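DNA protection during starvation protein (Brevibacillus brevis, PDB 1N1Q) probably stores iron as a ferric oxyhydroxide mineral inside a hollow dodecamer, oxidising ferrous ions with hydrogen peroxide and thereby shielding condensed DNA from oxidative damage. Local coordinates at residues 32-36 with 37-41; 46-49 with 50-54; 106-109 with 110-114; 129-132 with 133-136; 138-141 with 142-145. All blocks are in the same frame, centred on the assembly; numbering follows the deposited sequence.

Contact 1: 32-36 with 37-41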
loop_
_atom_site.group_PDB
_atom_site.type_symbol
_atom_site.label_atom_id
_atom_site.label_comp_id
_atom_site.label_asym_id
_atom_site.label_seq_id
_atom_site.Cartn_x
_atom_site.Cartn_y
_atom_site.Cartn_z
ATOM N N TRP A 32 -23.408 11.589 5.909
ATOM C CA TRP A 32 -22.951 12.881 5.414
ATOM C C TRP A 32 -23.884 14.066 5.653
ATOM O O TRP A 32 -23.457 15.125 6.090
ATOM C CB TRP A 32 -22.688 12.809 3.905
ATOM C CG TRP A 32 -21.632 11.829 3.496
ATOM C CD1 TRP A 32 -20.486 11.532 4.178
ATOM C CD2 TRP A 32 -21.597 11.051 2.291
ATOM N NE1 TRP A 32 -19.740 10.618 3.478
ATOM C CE2 TRP A 32 -20.396 10.304 2.314
ATOM C CE3 TRP A 32 -22.462 10.912 1.195
ATOM C CZ2 TRP A 32 -20.034 9.429 1.280
ATOM C CZ3 TRP A 32 -22.105 10.038 0.166
ATOM C CH2 TRP A 32 -20.898 9.307 0.218
ATOM N N ASN A 33 -25.164 13.880 5.367
ATOM C CA ASN A 33 -26.134 14.961 5.469
ATOM C C ASN A 33 -26.871 15.200 6.780
ATOM O O ASN A 33 -27.563 16.217 6.915
ATOM C CB ASN A 33 -27.155 14.820 4.336
ATOM C CG ASN A 33 -26.509 14.881 2.967
ATOM O OD1 ASN A 33 -25.798 15.832 2.649
ATOM N ND2 ASN A 33 -26.752 13.868 2.151
ATOM N N VAL A 34 -26.733 14.299 7.747
ATOM C CA VAL A 34 -27.419 14.501 9.014
ATOM C C VAL A 34 -26.901 15.786 9.666
ATOM O O VAL A 34 -25.756 16.183 9.455
ATOM C CB VAL A 34 -27.184 13.313 9.976
ATOM C CG1 VAL A 34 -25.712 13.249 10.394
ATOM C CG2 VAL A 34 -28.083 13.446 11.206
ATOM N N ASN A 35 -27.756 16.448 10.432
ATOM C CA ASN A 35 -27.374 17.665 11.136
ATOM C C ASN A 35 -28.277 17.826 12.357
ATOM O O ASN A 35 -29.189 17.027 12.574
ATOM C CB ASN A 35 -27.471 18.906 10.230
ATOM C CG ASN A 35 -28.894 19.222 9.800
ATOM O OD1 ASN A 35 -29.852 18.920 10.503
ATOM N ND2 ASN A 35 -29.031 19.851 8.636
ATOM N N GLY A 36 -28.021 18.855 13.159
ATOM C CA GLY A 36 -28.814 19.049 14.358
ATOM C C GLY A 36 -28.000 18.611 15.562
ATOM O O GLY A 36 -26.876 18.129 15.400
ATOM N N PRO A 37 -28.548 18.737 16.783
ATOM C CA PRO A 37 -27.894 18.379 18.049
ATOM C C PRO A 37 -27.398 16.935 18.154
ATOM O O PRO A 37 -26.486 16.645 18.928
ATOM C CB PRO A 37 -28.967 18.685 19.106
ATOM C CG PRO A 37 -29.928 19.617 18.394
ATOM C CD PRO A 37 -29.967 19.053 17.012
ATOM N N ASN A 38 -28.004 16.031 17.398
ATOM C CA ASN A 38 -27.580 14.644 17.440
ATOM C C ASN A 38 -26.653 14.279 16.290
ATOM O O ASN A 38 -26.442 13.110 15.988
ATOM C CB ASN A 38 -28.800 13.711 17.465
ATOM C CG ASN A 38 -29.513 13.719 18.811
ATOM O OD1 ASN A 38 -30.449 14.490 19.032
ATOM N ND2 ASN A 38 -29.051 12.874 19.723
ATOM N N PHE A 39 -26.082 15.298 15.666
ATOM C CA PHE A 39 -25.179 15.092 14.544
ATOM C C PHE A 39 -24.060 14.088 14.823
ATOM O O PHE A 39 -23.862 13.137 14.061
ATOM C CB PHE A 39 -24.519 16.402 14.113
ATOM C CG PHE A 39 -23.415 16.202 13.110
ATOM C CD1 PHE A 39 -23.709 15.980 11.770
ATOM C CD2 PHE A 39 -22.091 16.119 13.525
ATOM C CE1 PHE A 39 -22.710 15.675 10.858
ATOM C CE2 PHE A 39 -21.078 15.812 12.621
ATOM C CZ PHE A 39 -21.387 15.586 11.280
ATOM N N PHE A 40 -23.311 14.306 15.895
ATOM C CA PHE A 40 -22.207 13.421 16.211
ATOM C C PHE A 40 -22.633 11.989 16.506
ATOM O O PHE A 40 -21.991 11.043 16.044
ATOM C CB PHE A 40 -21.385 14.011 17.362
ATOM C CG PHE A 40 -20.676 15.295 17.004
ATOM C CD1 PHE A 40 -21.133 16.517 17.481
ATOM C CD2 PHE A 40 -19.595 15.279 16.127
ATOM C CE1 PHE A 40 -20.516 17.702 17.098
ATOM C CE2 PHE A 40 -18.972 16.459 15.736
ATOM C CZ PHE A 40 -19.438 17.677 16.216
ATOM N N THR A 41 -23.721 11.835 17.252
ATOM C CA THR A 41 -24.224 10.509 17.568
ATOM C C THR A 41 -24.681 9.767 16.310
ATOM O O THR A 41 -24.319 8.611 16.098
ATOM C CB THR A 41 -25.408 10.581 18.553
ATOM O OG1 THR A 41 -24.955 11.105 19.805
ATOM C CG2 THR A 41 -26.018 9.206 18.761
#

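Contact 2: 46-49 with 50-54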
loop_
_atom_site.group_PDB
_atom_site.type_symbol
_atom_site.label_atom_id
_atom_site.label_comp_id
_atom_site.label_asym_id
_atom_site.label_seq_id
_atom_site.Cartn_x
_atom_site.Cartn_y
_atom_site.Cartn_z
ATOM N N PHE A 46 -24.555 5.959 11.700
ATOM C CA PHE A 46 -24.646 5.652 10.283
ATOM C C PHE A 46 -23.361 5.033 9.726
ATOM O O PHE A 46 -23.419 4.218 8.804
ATOM C CB PHE A 46 -25.056 6.912 9.519
ATOM C CG PHE A 46 -26.468 7.375 9.832
ATOM C CD1 PHE A 46 -26.763 8.726 9.973
ATOM C CD2 PHE A 46 -27.494 6.452 9.996
ATOM C CE1 PHE A 46 -28.058 9.150 10.271
ATOM C CE2 PHE A 46 -28.793 6.865 10.294
ATOM C CZ PHE A 46 -29.078 8.216 10.434
ATOM N N GLU A 47 -22.208 5.401 10.279
ATOM C CA GLU A 47 -20.955 4.799 9.815
ATOM C C GLU A 47 -20.954 3.330 10.254
ATOM O O GLU A 47 -20.587 2.441 9.491
ATOM C CB GLU A 47 -19.723 5.498 10.402
ATOM C CG GLU A 47 -18.454 4.645 10.239
ATOM C CD GLU A 47 -17.188 5.326 10.726
ATOM O OE1 GLU A 47 -17.264 6.154 11.654
ATOM O OE2 GLU A 47 -16.108 5.016 10.184
ATOM N N GLU A 48 -21.361 3.095 11.497
ATOM C CA GLU A 48 -21.437 1.747 12.044
ATOM C C GLU A 48 -22.305 0.888 11.120
ATOM O O GLU A 48 -21.956 -0.249 10.787
ATOM C CB GLU A 48 -22.071 1.786 13.440
ATOM C CG GLU A 48 -22.289 0.414 14.081
ATOM C CD GLU A 48 -23.179 0.477 15.322
ATOM O OE1 GLU A 48 -23.251 1.550 15.966
ATOM O OE2 GLU A 48 -23.796 -0.550 15.669
ATOM N N LEU A 49 -23.434 1.452 10.700
ATOM C CA LEU A 49 -24.366 0.740 9.833
ATOM C C LEU A 49 -23.866 0.524 8.401
ATOM O O LEU A 49 -24.071 -0.550 7.842
ATOM C CB LEU A 49 -25.733 1.447 9.832
ATOM C CG LEU A 49 -26.446 1.462 11.198
ATOM C CD1 LEU A 49 -27.754 2.232 11.103
ATOM C CD2 LEU A 49 -26.700 0.031 11.666
ATOM N N TYR A 50 -23.215 1.511 7.788
ATOM C CA TYR A 50 -22.744 1.245 6.433
ATOM C C TYR A 50 -21.554 0.294 6.469
ATOM O O TYR A 50 -21.305 -0.442 5.514
ATOM C CB TYR A 50 -22.446 2.540 5.636
ATOM C CG TYR A 50 -21.268 3.415 6.039
ATOM C CD1 TYR A 50 -19.954 2.940 6.009
ATOM C CD2 TYR A 50 -21.467 4.767 6.335
ATOM C CE1 TYR A 50 -18.871 3.795 6.259
ATOM C CE2 TYR A 50 -20.398 5.623 6.581
ATOM C CZ TYR A 50 -19.109 5.136 6.538
ATOM O OH TYR A 50 -18.064 6.002 6.766
ATOM N N THR A 51 -20.835 0.278 7.585
ATOM C CA THR A 51 -19.705 -0.633 7.727
ATOM C C THR A 51 -20.279 -2.049 7.757
ATOM O O THR A 51 -19.730 -2.965 7.151
ATOM C CB THR A 51 -18.917 -0.354 9.021
ATOM O OG1 THR A 51 -18.362 0.970 8.958
ATOM C CG2 THR A 51 -17.795 -1.371 9.192
ATOM N N GLU A 52 -21.398 -2.222 8.454
ATOM C CA GLU A 52 -22.049 -3.527 8.507
ATOM C C GLU A 52 -22.592 -3.856 7.113
ATOM O O GLU A 52 -22.541 -5.006 6.672
ATOM C CB GLU A 52 -23.192 -3.536 9.540
ATOM C CG GLU A 52 -22.712 -3.727 10.978
ATOM C CD GLU A 52 -23.836 -3.776 11.989
ATOM O OE1 GLU A 52 -25.019 -3.779 11.588
ATOM O OE2 GLU A 52 -23.539 -3.818 13.202
ATOM N N ALA A 53 -23.098 -2.839 6.418
ATOM C CA ALA A 53 -23.640 -3.022 5.073
ATOM C C ALA A 53 -22.564 -3.606 4.170
ATOM O O ALA A 53 -22.808 -4.555 3.413
ATOM C CB ALA A 53 -24.118 -1.686 4.513
ATOM N N SER A 54 -21.372 -3.028 4.255
ATOM C CA SER A 54 -20.239 -3.476 3.465
ATOM C C SER A 54 -19.976 -4.964 3.732
ATOM O O SER A 54 -19.631 -5.718 2.817
ATOM C CB SER A 54 -19.013 -2.633 3.828
ATOM O OG SER A 54 -17.873 -3.018 3.086
#

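Contact 3: 106-109 with 110-114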
loop_
_atom_site.group_PDB
_atom_site.type_symbol
_atom_site.label_atom_id
_atom_site.label_comp_id
_atom_site.label_asym_id
_atom_site.label_seq_id
_atom_site.Cartn_x
_atom_site.Cartn_y
_atom_site.Cartn_z
ATOM N N ASP A 106 -38.646 -3.609 6.585
ATOM C CA ASP A 106 -38.969 -4.218 5.305
ATOM C C ASP A 106 -38.039 -5.417 5.068
ATOM O O ASP A 106 -38.490 -6.503 4.693
ATOM C CB ASP A 106 -38.813 -3.181 4.191
ATOM C CG ASP A 106 -39.423 -3.636 2.876
ATOM O OD1 ASP A 106 -40.425 -4.373 2.919
ATOM O OD2 ASP A 106 -38.911 -3.227 1.815
ATOM N N LEU A 107 -36.746 -5.225 5.312
ATOM C CA LEU A 107 -35.771 -6.295 5.138
ATOM C C LEU A 107 -36.046 -7.493 6.040
ATOM O O LEU A 107 -35.862 -8.639 5.632
ATOM C CB LEU A 107 -34.351 -5.784 5.397
ATOM C CG LEU A 107 -33.825 -4.704 4.448
ATOM C CD1 LEU A 107 -32.344 -4.484 4.718
ATOM C CD2 LEU A 107 -34.045 -5.126 2.996
ATOM N N VAL A 108 -36.476 -7.240 7.271
ATOM C CA VAL A 108 -36.778 -8.341 8.188
ATOM C C VAL A 108 -37.862 -9.219 7.568
ATOM O O VAL A 108 -37.778 -10.446 7.603
ATOM C CB VAL A 108 -37.263 -7.823 9.565
ATOM C CG1 VAL A 108 -37.961 -8.944 10.344
ATOM C CG2 VAL A 108 -36.071 -7.318 10.371
ATOM N N GLY A 109 -38.871 -8.576 6.990
ATOM C CA GLY A 109 -39.946 -9.314 6.354
ATOM C C GLY A 109 -39.440 -10.110 5.164
ATOM O O GLY A 109 -39.813 -11.271 4.982
ATOM N N GLU A 110 -38.590 -9.491 4.349
ATOM C CA GLU A 110 -38.043 -10.169 3.180
ATOM C C GLU A 110 -37.112 -11.297 3.598
ATOM O O GLU A 110 -37.070 -12.348 2.952
ATOM C CB GLU A 110 -37.291 -9.178 2.281
ATOM C CG GLU A 110 -38.176 -8.089 1.683
ATOM C CD GLU A 110 -37.458 -7.238 0.648
ATOM O OE1 GLU A 110 -36.220 -7.352 0.519
ATOM O OE2 GLU A 110 -38.132 -6.440 -0.033
ATOM N N LEU A 111 -36.366 -11.087 4.678
ATOM C CA LEU A 111 -35.440 -12.110 5.151
ATOM C C LEU A 111 -36.199 -13.349 5.618
ATOM O O LEU A 111 -35.755 -14.477 5.406
ATOM C CB LEU A 111 -34.554 -11.548 6.267
ATOM C CG LEU A 111 -33.435 -10.611 5.765
ATOM C CD1 LEU A 111 -32.780 -9.900 6.946
ATOM C CD2 LEU A 111 -32.407 -11.418 4.969
ATOM N N LYS A 112 -37.356 -13.144 6.240
ATOM C CA LYS A 112 -38.161 -14.276 6.700
ATOM C C LYS A 112 -38.623 -15.102 5.499
ATOM O O LYS A 112 -38.579 -16.330 5.522
ATOM C CB LYS A 112 -39.380 -13.790 7.493
ATOM C CG LYS A 112 -39.052 -13.203 8.862
ATOM C CD LYS A 112 -40.304 -12.685 9.540
ATOM C CE LYS A 112 -39.983 -12.030 10.876
ATOM N NZ LYS A 112 -41.174 -11.349 11.457
ATOM N N VAL A 113 -39.066 -14.422 4.448
ATOM C CA VAL A 113 -39.520 -15.108 3.242
ATOM C C VAL A 113 -38.376 -15.868 2.568
ATOM O O VAL A 113 -38.534 -17.027 2.186
ATOM C CB VAL A 113 -40.122 -14.103 2.224
ATOM C CG1 VAL A 113 -40.287 -14.768 0.855
ATOM C CG2 VAL A 113 -41.473 -13.604 2.723
ATOM N N ALA A 114 -37.227 -15.213 2.428
ATOM C CA ALA A 114 -36.064 -15.830 1.799
ATOM C C ALA A 114 -35.582 -17.057 2.569
ATOM O O ALA A 114 -35.202 -18.067 1.972
ATOM C CB ALA A 114 -34.937 -14.807 1.677
#

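Contact 4: 129-132 with 133-136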
loop_
_atom_site.group_PDB
_atom_site.type_symbol
_atom_site.label_atom_id
_atom_site.label_comp_id
_atom_site.label_asym_id
_atom_site.label_seq_id
_atom_site.Cartn_x
_atom_site.Cartn_y
_atom_site.Cartn_z
ATOM N N MET A 129 -27.356 -17.786 7.410
ATOM C CA MET A 129 -26.694 -16.506 7.174
ATOM C C MET A 129 -27.732 -15.387 7.150
ATOM O O MET A 129 -27.521 -14.303 7.697
ATOM C CB MET A 129 -25.942 -16.516 5.838
ATOM C CG MET A 129 -26.525 -15.566 4.819
ATOM S SD MET A 129 -25.410 -15.259 3.469
ATOM C CE MET A 129 -24.194 -14.315 4.252
ATOM N N LEU A 130 -28.851 -15.646 6.483
ATOM C CA LEU A 130 -29.913 -14.650 6.390
ATOM C C LEU A 130 -30.470 -14.365 7.781
ATOM O O LEU A 130 -30.813 -13.228 8.101
ATOM C CB LEU A 130 -31.037 -15.149 5.479
ATOM C CG LEU A 130 -30.648 -15.384 4.014
ATOM C CD1 LEU A 130 -31.827 -15.978 3.259
ATOM C CD2 LEU A 130 -30.208 -14.069 3.383
ATOM N N ASP A 131 -30.556 -15.409 8.600
ATOM C CA ASP A 131 -31.070 -15.287 9.960
ATOM C C ASP A 131 -30.168 -14.365 10.790
ATOM O O ASP A 131 -30.661 -13.523 11.546
ATOM C CB ASP A 131 -31.163 -16.680 10.596
ATOM C CG ASP A 131 -32.027 -16.711 11.857
ATOM O OD1 ASP A 131 -32.958 -15.891 11.976
ATOM O OD2 ASP A 131 -31.780 -17.585 12.711
ATOM N N ALA A 132 -28.854 -14.517 10.637
ATOM C CA ALA A 132 -27.907 -13.678 11.365
ATOM C C ALA A 132 -28.095 -12.199 11.013
ATOM O O ALA A 132 -28.023 -11.339 11.886
ATOM C CB ALA A 132 -26.463 -14.119 11.074
ATOM N N ILE A 133 -28.337 -11.900 9.739
ATOM C CA ILE A 133 -28.559 -10.508 9.329
ATOM C C ILE A 133 -29.871 -10.035 9.960
ATOM O O ILE A 133 -29.956 -8.937 10.514
ATOM C CB ILE A 133 -28.695 -10.341 7.783
ATOM C CG1 ILE A 133 -27.326 -10.434 7.097
ATOM C CG2 ILE A 133 -29.320 -8.976 7.458
ATOM C CD1 ILE A 133 -26.577 -11.670 7.383
ATOM N N GLU A 134 -30.895 -10.881 9.883
ATOM C CA GLU A 134 -32.207 -10.556 10.434
ATOM C C GLU A 134 -32.165 -10.229 11.925
ATOM O O GLU A 134 -32.738 -9.231 12.369
ATOM C CB GLU A 134 -33.181 -11.721 10.213
ATOM C CG GLU A 134 -34.635 -11.374 10.534
ATOM C CD GLU A 134 -35.545 -12.597 10.565
ATOM O OE1 GLU A 134 -35.447 -13.445 9.655
ATOM O OE2 GLU A 134 -36.367 -12.703 11.499
ATOM N N ALA A 135 -31.496 -11.078 12.696
ATOM C CA ALA A 135 -31.388 -10.876 14.136
ATOM C C ALA A 135 -30.751 -9.520 14.437
ATOM O O ALA A 135 -31.187 -8.805 15.347
ATOM C CB ALA A 135 -30.552 -12.010 14.769
ATOM N N GLY A 136 -29.721 -9.171 13.670
ATOM C CA GLY A 136 -29.038 -7.908 13.873
ATOM C C GLY A 136 -29.934 -6.718 13.581
ATOM O O GLY A 136 -29.896 -5.712 14.303
#

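Contact 5: 138-141 with 142-145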
loop_
_atom_site.group_PDB
_atom_site.type_symbol
_atom_site.label_atom_id
_atom_site.label_comp_id
_atom_site.label_asym_id
_atom_site.label_seq_id
_atom_site.Cartn_x
_atom_site.Cartn_y
_atom_site.Cartn_z
ATOM N N GLU A 138 -33.246 -6.634 13.738
ATOM C CA GLU A 138 -34.277 -6.543 14.761
ATOM C C GLU A 138 -33.747 -5.805 15.990
ATOM O O GLU A 138 -34.465 -5.044 16.621
ATOM C CB GLU A 138 -34.784 -7.943 15.127
ATOM C CG GLU A 138 -35.598 -8.595 14.004
ATOM C CD GLU A 138 -36.077 -9.995 14.338
ATOM O OE1 GLU A 138 -35.791 -10.482 15.448
ATOM O OE2 GLU A 138 -36.751 -10.616 13.490
ATOM N N LYS A 139 -32.480 -6.013 16.315
ATOM C CA LYS A 139 -31.885 -5.345 17.460
ATOM C C LYS A 139 -31.722 -3.859 17.151
ATOM O O LYS A 139 -32.031 -3.010 17.986
ATOM C CB LYS A 139 -30.530 -5.970 17.800
ATOM C CG LYS A 139 -29.854 -5.332 19.002
ATOM C CD LYS A 139 -28.587 -6.082 19.379
ATOM C CE LYS A 139 -27.863 -5.376 20.530
ATOM N NZ LYS A 139 -26.643 -6.121 20.954
ATOM N N HIS A 140 -31.244 -3.548 15.946
ATOM C CA HIS A 140 -31.085 -2.155 15.536
ATOM C C HIS A 140 -32.434 -1.458 15.547
ATOM O O HIS A 140 -32.535 -0.293 15.941
ATOM C CB HIS A 140 -30.496 -2.051 14.124
ATOM C CG HIS A 140 -29.019 -2.285 14.060
ATOM N ND1 HIS A 140 -28.126 -1.635 14.886
ATOM C CD2 HIS A 140 -28.274 -3.063 13.238
ATOM C CE1 HIS A 140 -26.894 -2.001 14.573
ATOM N NE2 HIS A 140 -26.957 -2.866 13.575
ATOM N N VAL A 141 -33.472 -2.166 15.107
ATOM C CA VAL A 141 -34.815 -1.584 15.067
ATOM C C VAL A 141 -35.289 -1.152 16.449
ATOM O O VAL A 141 -35.866 -0.078 16.601
ATOM C CB VAL A 141 -35.838 -2.569 14.429
ATOM C CG1 VAL A 141 -37.266 -2.079 14.655
ATOM C CG2 VAL A 141 -35.574 -2.676 12.927
ATOM N N TRP A 142 -35.058 -1.976 17.462
ATOM C CA TRP A 142 -35.466 -1.596 18.814
ATOM C C TRP A 142 -34.755 -0.309 19.238
ATOM O O TRP A 142 -35.379 0.620 19.748
ATOM C CB TRP A 142 -35.134 -2.704 19.822
ATOM C CG TRP A 142 -34.699 -2.178 21.165
ATOM C CD1 TRP A 142 -35.395 -1.328 21.984
ATOM C CD2 TRP A 142 -33.443 -2.414 21.811
ATOM N NE1 TRP A 142 -34.643 -1.015 23.094
ATOM C CE2 TRP A 142 -33.442 -1.671 23.014
ATOM C CE3 TRP A 142 -32.317 -3.185 21.491
ATOM C CZ2 TRP A 142 -32.359 -1.675 23.897
ATOM C CZ3 TRP A 142 -31.241 -3.189 22.369
ATOM C CH2 TRP A 142 -31.271 -2.437 23.560
ATOM N N MET A 143 -33.445 -0.258 19.030
ATOM C CA MET A 143 -32.668 0.920 19.409
ATOM C C MET A 143 -33.058 2.194 18.669
ATOM O O MET A 143 -33.184 3.251 19.281
ATOM C CB MET A 143 -31.176 0.662 19.204
ATOM C CG MET A 143 -30.605 -0.401 20.116
ATOM S SD MET A 143 -28.827 -0.606 19.894
ATOM C CE MET A 143 -28.808 -1.998 18.822
ATOM N N LEU A 144 -33.240 2.098 17.357
ATOM C CA LEU A 144 -33.599 3.274 16.564
ATOM C C LEU A 144 -34.997 3.788 16.918
ATOM O O LEU A 144 -35.235 4.997 16.938
ATOM C CB LEU A 144 -33.495 2.950 15.069
ATOM C CG LEU A 144 -32.061 2.628 14.614
ATOM C CD1 LEU A 144 -32.067 2.059 13.207
ATOM C CD2 LEU A 144 -31.207 3.891 14.693
ATOM N N GLU A 145 -35.919 2.875 17.211
ATOM C CA GLU A 145 -37.269 3.286 17.582
ATOM C C GLU A 145 -37.247 3.940 18.960
ATOM O O GLU A 145 -37.954 4.912 19.200
ATOM C CB GLU A 145 -38.220 2.090 17.579
ATOM C CG GLU A 145 -38.732 1.726 16.197
ATOM C CD GLU A 145 -39.875 0.735 16.240
ATOM O OE1 GLU A 145 -40.773 0.897 17.093
ATOM O OE2 GLU A 145 -39.885 -0.200 15.416
#

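Contact 1: 32-36 with 37-41
Val-34 and Phe-39 pack against each other across the link between helix 4-33 and helix 39-66. The packed part is compact. Val-34 leaves the helical backbone conformation, and its CG1, set between its own N and C by a chi1 of 67°, lies 3.7 Å from Phe-39 CD1. Phe-39 presents the edge of its ring here: Val-34 O sits near the ring plane, 3.1 Å from Phe-39 CD1, and Asn-35 CA borders the same edge. Val-34 also packs on Ala-93 and Met-96 of helix 93-120. The solvent side is looser and mostly backbone. Gly-36 to Phe-39 form a type I beta turn, closed by a hydrogen bond of 3.0 Å from Phe-39 N to Gly-36 O, with the donor well above the carbonyl plane. Pro-37 follows Gly-36 at the exposed surface. The glycine has a positive phi of 104°, and a CB on it would run into Pro-37 CD and the preceding carbonyl oxygen. Replacing Phe-39 by an alanine would probably leave Val-34 CG1 without its aromatic neighbour and His-43 without its stacking partner. Because Phe-39 stacks on His-43, which lines the mu-oxo-diiron pocket, the chemistry of this apolar ring is consistent with a second-shell place beside the iron site.

Contact 2: 46-49 with 50-54
A chi1 of 69° sets Tyr-50 CG between its own N and C and folds the ring back along the helix over Glu-47, whose CG stands opposite its backbone N at 164°. The result is a CH-pi contact: Glu-47 CA lies over one face of the Tyr-50 ring, 3.6 Å from its centroid and offset toward the rim. Further out, Glu-47 CG runs past the phenol end, 3.7 Å from Tyr-50 OH, with carboxylate and ring planes inclined to each other. Helix 39-66 is regular here, yet Glu-47 O is gripped twice. Thr-51 N and Thr-51 OG1 both donate to it from opposite faces of its carbonyl plane, the hydroxyl at 2.7 Å from Glu-47 O. Glu-48 and Glu-52, one turn apart, lie side by side, OE2 to OE2 at 4.1 Å; Lys-45 forms a salt bridge with Glu-48 and His-140 a hydrogen bond with Glu-52, which would probably ease the repulsion. Tyr-50 also stacks on His-28, meets His-31 edge-to-face and touches the mu-oxo-diiron group. An alanine in place of Tyr-50 would probably uncover Glu-47 CA and deprive His-28, His-31 and the mu-oxo-diiron group of this neighbour. Chemically, Glu-47 CA backs one face of a ring that touches the diiron group, which is consistent with its helping to set the place of Tyr-50 beside iron-binding His-31.

Contact 3: 106-109 with 110-114
Glu-110 bends back against the preceding turn of helix 93-120 and can be followed outward from its backbone. Its CB lies 3.7 Å from Leu-107 O. Its CG, opposite the carbonyl carbon at a chi1 of -64°, comes to 3.4 Å from Asp-106 O, the same oxygen that accepts the hydrogen bond from Glu-110 N. Beyond CG the chain is extended, and the carboxylate divides its neighbours: OE1 is 4.0 Å from Leu-107 CD2, while OE2 is 3.8 Å from Asp-106 OD2. The two carboxylates are turned 61° apart. Ser-83 OG, in the loop that precedes helix 93-120, is hydrogen-bonded to Glu-110 OE2, and Gln-16 NE2 of helix 4-33 to Glu-110 OE1; with a long, weak ion pair to Arg-15, these probably make the like-charge approach more tolerable. On another side of the helix, Lys-112 runs extended across Val-108, its aliphatic CE 3.7 Å from Val-108 CG1. Leu-111 hugs the backbone instead: its CG lies 3.1 Å from Leu-107 O, which also takes the hydrogen bond from Leu-111 N at 2.7 Å. Leu-107 and Leu-111 face inward, the former onto helix 4-33, both onto helix 124-148. Buried Leu-107 and Leu-111 against exposed Lys-112 and Val-113, with Glu-110 as a polar tie at the border, make the amphipathic pattern of a four-helix bundle, the core of the ferritin-like fold.

Contact 4: 129-132 with 133-136
Asp-131 and Glu-134, one helical turn apart on helix 124-148, bring their carboxylates near each other without touching. Both have CG opposite the backbone N, Asp-131 at -165° and Glu-134 at -170°, yet the chains cross at a slant and the carboxylate planes stand 69° apart. Asp-131 OD1 and Glu-134 OE1 remain 4.2 Å from each other. Such a pairing of like charges is probably eased by Arg-115, which makes a salt bridge with Glu-134 OE1 and a long, weak ion pair with Asp-131 OD1; this pairing is a feature of the present chain. Ile-133 is turned differently, with CG1 opposite its carbonyl carbon and beside its N, and its CB lies 3.6 Å from Leu-130 O. The placing of its CD1 is doubtful. Beneath the side chains, Glu-134 N bonds to Leu-130 O at 2.9 Å and Ala-135 N to Asp-131 O at 2.8 Å, the latter fairly straight. Ala-135 CB rests 3.6 Å from Asp-131 O. Ile-133 packs on His-56 of helix 39-66 and on Leu-111 of helix 93-120, Leu-130 packs on Ala-114 of helix 93-120, and Met-129 on Leu-60 of helix 39-66. Apolar side chains packed in this way between neighbouring helices are characteristic of the four-helix bundle at the heart of the ferritin-like fold.

Contact 5: 138-141 with 142-145
Met-143 curls its methyl group back over Lys-139, and the torsions of the two chains explain how. Lys-139 CG stands opposite its backbone N at -179° and the rest of the chain runs straight, whereas Met-143 bends at its last torsion, chi3 -98°. Its CE therefore swings in to 3.5 Å from Lys-139 CG, tighter than usual for two carbons, and to 4.0 Å from His-140 ND1. Trp-142 has a chi1 of 144°, away from the usual staggered positions; its indole lies alongside Lys-139, CE3 to CG at 4.1 Å, while CG of Met-143 covers one face near the rim. Val-141 and Glu-145 point the same way, side by side. Val-141 CG1, opposite its N, meets Glu-145 OE2 at 3.3 Å. Leu-144 turns its CG toward the backbone, 3.2 Å from His-140 O, the carbonyl to which Leu-144 N is hydrogen-bonded at 2.9 Å. Lys-139, Trp-142 and Glu-145 are exposed, but His-140 and Leu-144 are buried. Leu-144 packs on Val-100 and Val-101 and Val-141 on Phe-104, all of helix 93-120, while His-140 turns to helix 39-66, where it packs on Leu-49 and has Glu-52 as its polar partner.

The five contacts follow one another along the chain, each closing before the next opens. Contact 1 joins helix 4-33 to helix 39-66, and contact 2 lies further along the latter, their centres about 16 Å apart. Contact 3 belongs to helix 93-120, and contacts 4 and 5 adjoin on helix 124-148. Contacts 3 and 4 are the closest pair, with centres about 10 Å apart, and touch where Lys-112 lies beside Glu-134. Contact 2 reaches contact 5 through Glu-52 and His-140. Contacts 1 and 2 both touch the second subunit beside the diiron site, whereas contacts 3, 4 and 5 touch no other chain of the assembly and lie within the packing of the bundle.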